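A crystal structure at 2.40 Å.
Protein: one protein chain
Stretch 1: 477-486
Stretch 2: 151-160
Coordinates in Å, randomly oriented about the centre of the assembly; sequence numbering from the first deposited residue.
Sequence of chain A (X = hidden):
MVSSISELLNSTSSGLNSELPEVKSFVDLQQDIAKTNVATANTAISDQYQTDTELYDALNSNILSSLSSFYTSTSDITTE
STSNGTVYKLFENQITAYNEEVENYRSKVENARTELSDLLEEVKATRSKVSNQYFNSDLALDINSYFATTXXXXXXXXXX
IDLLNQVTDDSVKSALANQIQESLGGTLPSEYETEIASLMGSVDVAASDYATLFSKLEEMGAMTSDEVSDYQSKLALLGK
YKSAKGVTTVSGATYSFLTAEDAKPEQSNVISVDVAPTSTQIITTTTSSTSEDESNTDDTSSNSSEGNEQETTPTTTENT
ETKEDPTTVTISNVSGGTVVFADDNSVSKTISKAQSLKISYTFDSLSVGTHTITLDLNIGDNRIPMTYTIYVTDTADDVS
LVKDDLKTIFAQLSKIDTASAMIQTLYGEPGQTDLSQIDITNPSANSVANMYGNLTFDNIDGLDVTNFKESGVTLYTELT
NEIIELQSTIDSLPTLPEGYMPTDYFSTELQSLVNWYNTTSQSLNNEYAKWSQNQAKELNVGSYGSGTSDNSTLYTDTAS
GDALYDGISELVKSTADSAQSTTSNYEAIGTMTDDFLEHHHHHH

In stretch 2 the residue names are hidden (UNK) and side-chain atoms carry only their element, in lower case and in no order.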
# COMPACT_ATOMS: atom_id res chain seq x y z
N THR A 477 46.35 -8.87 -24.93
CA THR A 477 47.61 -9.61 -24.85
C THR A 477 47.96 -10.23 -26.19
O THR A 477 49.09 -10.08 -26.68
CB THR A 477 47.52 -10.69 -23.77
OG1 THR A 477 47.29 -10.08 -22.49
CG2 THR A 477 48.81 -11.48 -23.70
N GLU A 478 47.00 -10.91 -26.81
CA GLU A 478 47.27 -11.60 -28.07
C GLU A 478 47.59 -10.61 -29.18
O GLU A 478 48.44 -10.88 -30.05
CB GLU A 478 46.08 -12.48 -28.45
CG GLU A 478 45.88 -13.65 -27.50
CD GLU A 478 44.68 -14.51 -27.85
OE1 GLU A 478 43.94 -14.14 -28.79
OE2 GLU A 478 44.48 -15.55 -27.19
N LEU A 479 46.93 -9.45 -29.19
CA LEU A 479 47.24 -8.44 -30.19
C LEU A 479 48.62 -7.83 -29.97
O LEU A 479 49.34 -7.56 -30.93
CB LEU A 479 46.17 -7.35 -30.19
CG LEU A 479 44.79 -7.79 -30.68
CD1 LEU A 479 43.70 -6.87 -30.12
CD2 LEU A 479 44.74 -7.82 -32.19
N THR A 480 49.00 -7.61 -28.71
CA THR A 480 50.35 -7.12 -28.43
C THR A 480 51.39 -8.15 -28.85
O THR A 480 52.40 -7.81 -29.47
CB THR A 480 50.50 -6.77 -26.95
OG1 THR A 480 49.66 -5.65 -26.64
CG2 THR A 480 51.94 -6.40 -26.65
N ASN A 481 51.15 -9.42 -28.52
CA ASN A 481 52.08 -10.47 -28.90
C ASN A 481 52.21 -10.56 -30.42
O ASN A 481 53.30 -10.84 -30.94
CB ASN A 481 51.63 -11.81 -28.32
CG ASN A 481 52.60 -12.93 -28.63
OD1 ASN A 481 53.64 -13.06 -27.98
ND2 ASN A 481 52.28 -13.73 -29.63
N GLU A 482 51.11 -10.33 -31.14
CA GLU A 482 51.16 -10.39 -32.60
C GLU A 482 51.97 -9.23 -33.17
O GLU A 482 52.73 -9.41 -34.13
CB GLU A 482 49.75 -10.42 -33.17
CG GLU A 482 49.00 -11.72 -32.88
CD GLU A 482 47.51 -11.51 -32.68
OE1 GLU A 482 47.03 -10.37 -32.83
OE2 GLU A 482 46.81 -12.50 -32.36
N ILE A 483 51.83 -8.04 -32.58
CA ILE A 483 52.64 -6.90 -33.02
C ILE A 483 54.12 -7.21 -32.84
O ILE A 483 54.94 -6.89 -33.71
CB ILE A 483 52.23 -5.64 -32.25
CG1 ILE A 483 50.74 -5.33 -32.48
CG2 ILE A 483 53.10 -4.46 -32.66
CD1 ILE A 483 50.25 -4.11 -31.73
N ILE A 484 54.48 -7.83 -31.72
CA ILE A 484 55.88 -8.16 -31.46
C ILE A 484 56.40 -9.10 -32.54
O ILE A 484 57.50 -8.91 -33.08
CB ILE A 484 56.04 -8.76 -30.06
CG1 ILE A 484 55.85 -7.68 -28.99
CG2 ILE A 484 57.39 -9.44 -29.91
CD1 ILE A 484 55.93 -8.19 -27.57
N GLU A 485 55.61 -10.12 -32.88
CA GLU A 485 56.05 -11.07 -33.89
C GLU A 485 56.13 -10.42 -35.27
O GLU A 485 57.05 -10.70 -36.04
CB GLU A 485 55.13 -12.29 -33.91
CG GLU A 485 55.43 -13.29 -32.81
CD GLU A 485 54.43 -14.43 -32.77
OE1 GLU A 485 53.44 -14.39 -33.53
OE2 GLU A 485 54.63 -15.36 -31.96
N LEU A 486 55.18 -9.54 -35.59
CA LEU A 486 55.23 -8.86 -36.89
C LEU A 486 56.45 -7.96 -36.99
O LEU A 486 57.13 -7.94 -38.02
CB LEU A 486 53.94 -8.07 -37.12
CG LEU A 486 53.82 -7.35 -38.47
CD1 LEU A 486 54.09 -8.31 -39.62
CD2 LEU A 486 52.45 -6.71 -38.61
N UNK A 151 60.77 -16.84 -25.71
CA UNK A 151 59.68 -17.76 -25.41
C UNK A 151 58.34 -17.03 -25.52
O UNK A 151 58.13 -16.00 -24.87
o UNK A 151 57.62 -19.23 -23.88
c UNK A 151 59.86 -18.35 -24.01
c UNK A 151 58.83 -19.42 -23.69
n UNK A 151 59.30 -20.57 -23.22
N UNK A 152 57.45 -17.57 -26.35
CA UNK A 152 56.21 -16.87 -26.67
C UNK A 152 55.23 -16.91 -25.50
O UNK A 152 54.61 -15.89 -25.18
c UNK A 152 53.83 -17.23 -29.71
n UNK A 152 52.51 -17.27 -29.90
o UNK A 152 54.64 -17.53 -30.58
c UNK A 152 55.58 -17.47 -27.92
c UNK A 152 54.29 -16.79 -28.34
N UNK A 153 55.06 -18.07 -24.87
CA UNK A 153 54.19 -18.13 -23.70
C UNK A 153 54.77 -17.32 -22.55
O UNK A 153 54.02 -16.68 -21.79
c UNK A 153 53.95 -19.58 -23.28
c UNK A 153 53.04 -20.36 -24.23
o UNK A 153 51.34 -18.78 -23.63
o UNK A 153 50.81 -20.35 -25.06
c UNK A 153 51.63 -19.79 -24.31
N UNK A 154 56.09 -17.33 -22.39
CA UNK A 154 56.72 -16.48 -21.39
C UNK A 154 56.46 -15.01 -21.68
O UNK A 154 56.37 -14.19 -20.75
c UNK A 154 60.44 -16.32 -20.19
c UNK A 154 58.95 -16.01 -20.22
o UNK A 154 61.14 -15.74 -19.34
c UNK A 154 58.22 -16.77 -21.31
o UNK A 154 60.90 -17.14 -21.02
N UNK A 155 56.33 -14.65 -22.96
CA UNK A 155 56.06 -13.27 -23.34
C UNK A 155 54.61 -12.89 -23.02
O UNK A 155 54.35 -11.83 -22.45
c UNK A 155 57.34 -11.44 -26.45
n UNK A 155 57.59 -12.69 -27.16
c UNK A 155 56.34 -11.63 -25.30
c UNK A 155 56.95 -13.06 -28.26
c UNK A 155 56.38 -13.07 -24.82
n UNK A 155 56.02 -12.28 -28.80
n UNK A 155 57.24 -14.22 -28.83
N UNK A 156 53.67 -13.76 -23.40
CA UNK A 156 52.26 -13.50 -23.09
C UNK A 156 52.04 -13.36 -21.59
O UNK A 156 51.29 -12.48 -21.14
c UNK A 156 49.29 -15.22 -26.76
n UNK A 156 50.03 -14.51 -27.84
c UNK A 156 51.39 -14.62 -23.65
c UNK A 156 51.00 -14.43 -25.11
c UNK A 156 50.20 -15.62 -25.61
N UNK A 157 52.68 -14.22 -20.79
CA UNK A 157 52.54 -14.11 -19.34
C UNK A 157 53.02 -12.75 -18.84
O UNK A 157 52.35 -12.10 -18.03
c UNK A 157 53.19 -15.27 -17.12
c UNK A 157 51.74 -15.41 -16.69
c UNK A 157 53.30 -15.24 -18.65
c UNK A 157 54.05 -16.38 -16.53
N UNK A 158 54.18 -12.31 -19.32
CA UNK A 158 54.72 -11.02 -18.90
C UNK A 158 53.79 -9.87 -19.28
O UNK A 158 53.63 -8.91 -18.52
c UNK A 158 56.11 -10.81 -19.50
N UNK A 159 53.19 -9.94 -20.48
CA UNK A 159 52.28 -8.89 -20.91
C UNK A 159 51.04 -8.87 -20.02
O UNK A 159 50.61 -7.82 -19.54
c UNK A 159 51.91 -9.08 -22.39
c UNK A 159 50.87 -8.04 -22.82
c UNK A 159 52.93 -9.36 -24.73
c UNK A 159 53.16 -8.99 -23.27
N UNK A 160 50.44 -10.04 -19.79
CA UNK A 160 49.25 -10.13 -18.96
C UNK A 160 49.51 -9.56 -17.57
O UNK A 160 48.72 -8.76 -17.06
c UNK A 160 46.40 -13.36 -19.38
n UNK A 160 45.73 -14.68 -19.54
c UNK A 160 47.09 -13.21 -18.03
c UNK A 160 48.77 -11.58 -18.88
c UNK A 160 47.69 -11.83 -17.86

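Position 151 carries four side-chain atoms beyond the backbone: two carbons, the second bearing one oxygen and one nitrogen. Its side chain is out of reach of stretch 1. A short amide fits, so this is Asn 151. It occupies the N-cap, where OD1 of Asn 151 accepts a hydrogen bond from N of position 154 at 2.9 Å, with a nearly straight angle of 172°.

Position 152 has three carbons, the third holding one oxygen and one nitrogen, one methylene more than the previous amide. The extended chain, with chi1 and chi2 both t, reaches Glu 485. This is Gln 152. Its amide is probably turned over in the model, so the 2.6 Å between OE1 of Gln 152 and OE2 of Glu 485 locates the contact without settling which amide atom faces the carboxylate.

Position 153 shows three carbons, the last with two oxygens, and CA-to-CB points away from stretch 1; it is Glu 153. Position 154 has the same composition in a fully extended form and makes no contact across the pair: Glu 154.

At position 155, three carbons lead to a nitrogen and then to a carbon carrying two further nitrogens. This guanidinium pattern identifies Arg 155. CA-to-CB points toward stretch 1, and NH1 of Arg 155 approaches CG2 of Ile 484 to 3.3 Å. Asn 481 lies over one guanidinium face, while CG of Glu 485 is at the edge, near the plane. OE2 of Glu 485 and NH2 of Arg 155 are 4.2 Å apart, opposite charges near each other but beyond a salt bridge.

Position 156 has four carbons in a row ending in nitrogen, hence Lys 156. CA-to-CB points sideways, yet the end of the chain comes nearer: CE of Lys 156 lies 3.8 Å from CG of Glu 478, and its ammonium group approaches the Asn 481 side chain.

Position 157 contains four carbons forked at the second and directed away: Leu 157. Position 158 has one carbon, out of reach: Ala 158.

Position 159 again has four carbons, but the fork is at the first and one arm is two carbons long. This is Ile 159. Its CD1 lies 3.7 Å from CG2 of Thr 480 and 4.3 Å from CD1 of Ile 484.

Position 160 has four carbons in a row and a terminal nitrogen: Lys 160. Its CB lies 4.2 Å from OG1 of Thr 477, and the CA atoms of Lys 160 and Thr 477 are 6.1 Å apart.

The two helices cross at 129°, with their axes 9.6 Å apart at closest approach, and bury 559 Å² in total. Ile 159 is a knob in the hole formed by Thr 477, Thr 480, Asn 481 and Ile 484, giving an apolar anchor. Beside it, Arg 155 and Lys 156 converge on Asn 481, while Gln 152 meets Glu 485. No clear hydrogen bond spans the pair; packing is the better supported component.

Stretch 2 (151-160) NQEERKLAIK
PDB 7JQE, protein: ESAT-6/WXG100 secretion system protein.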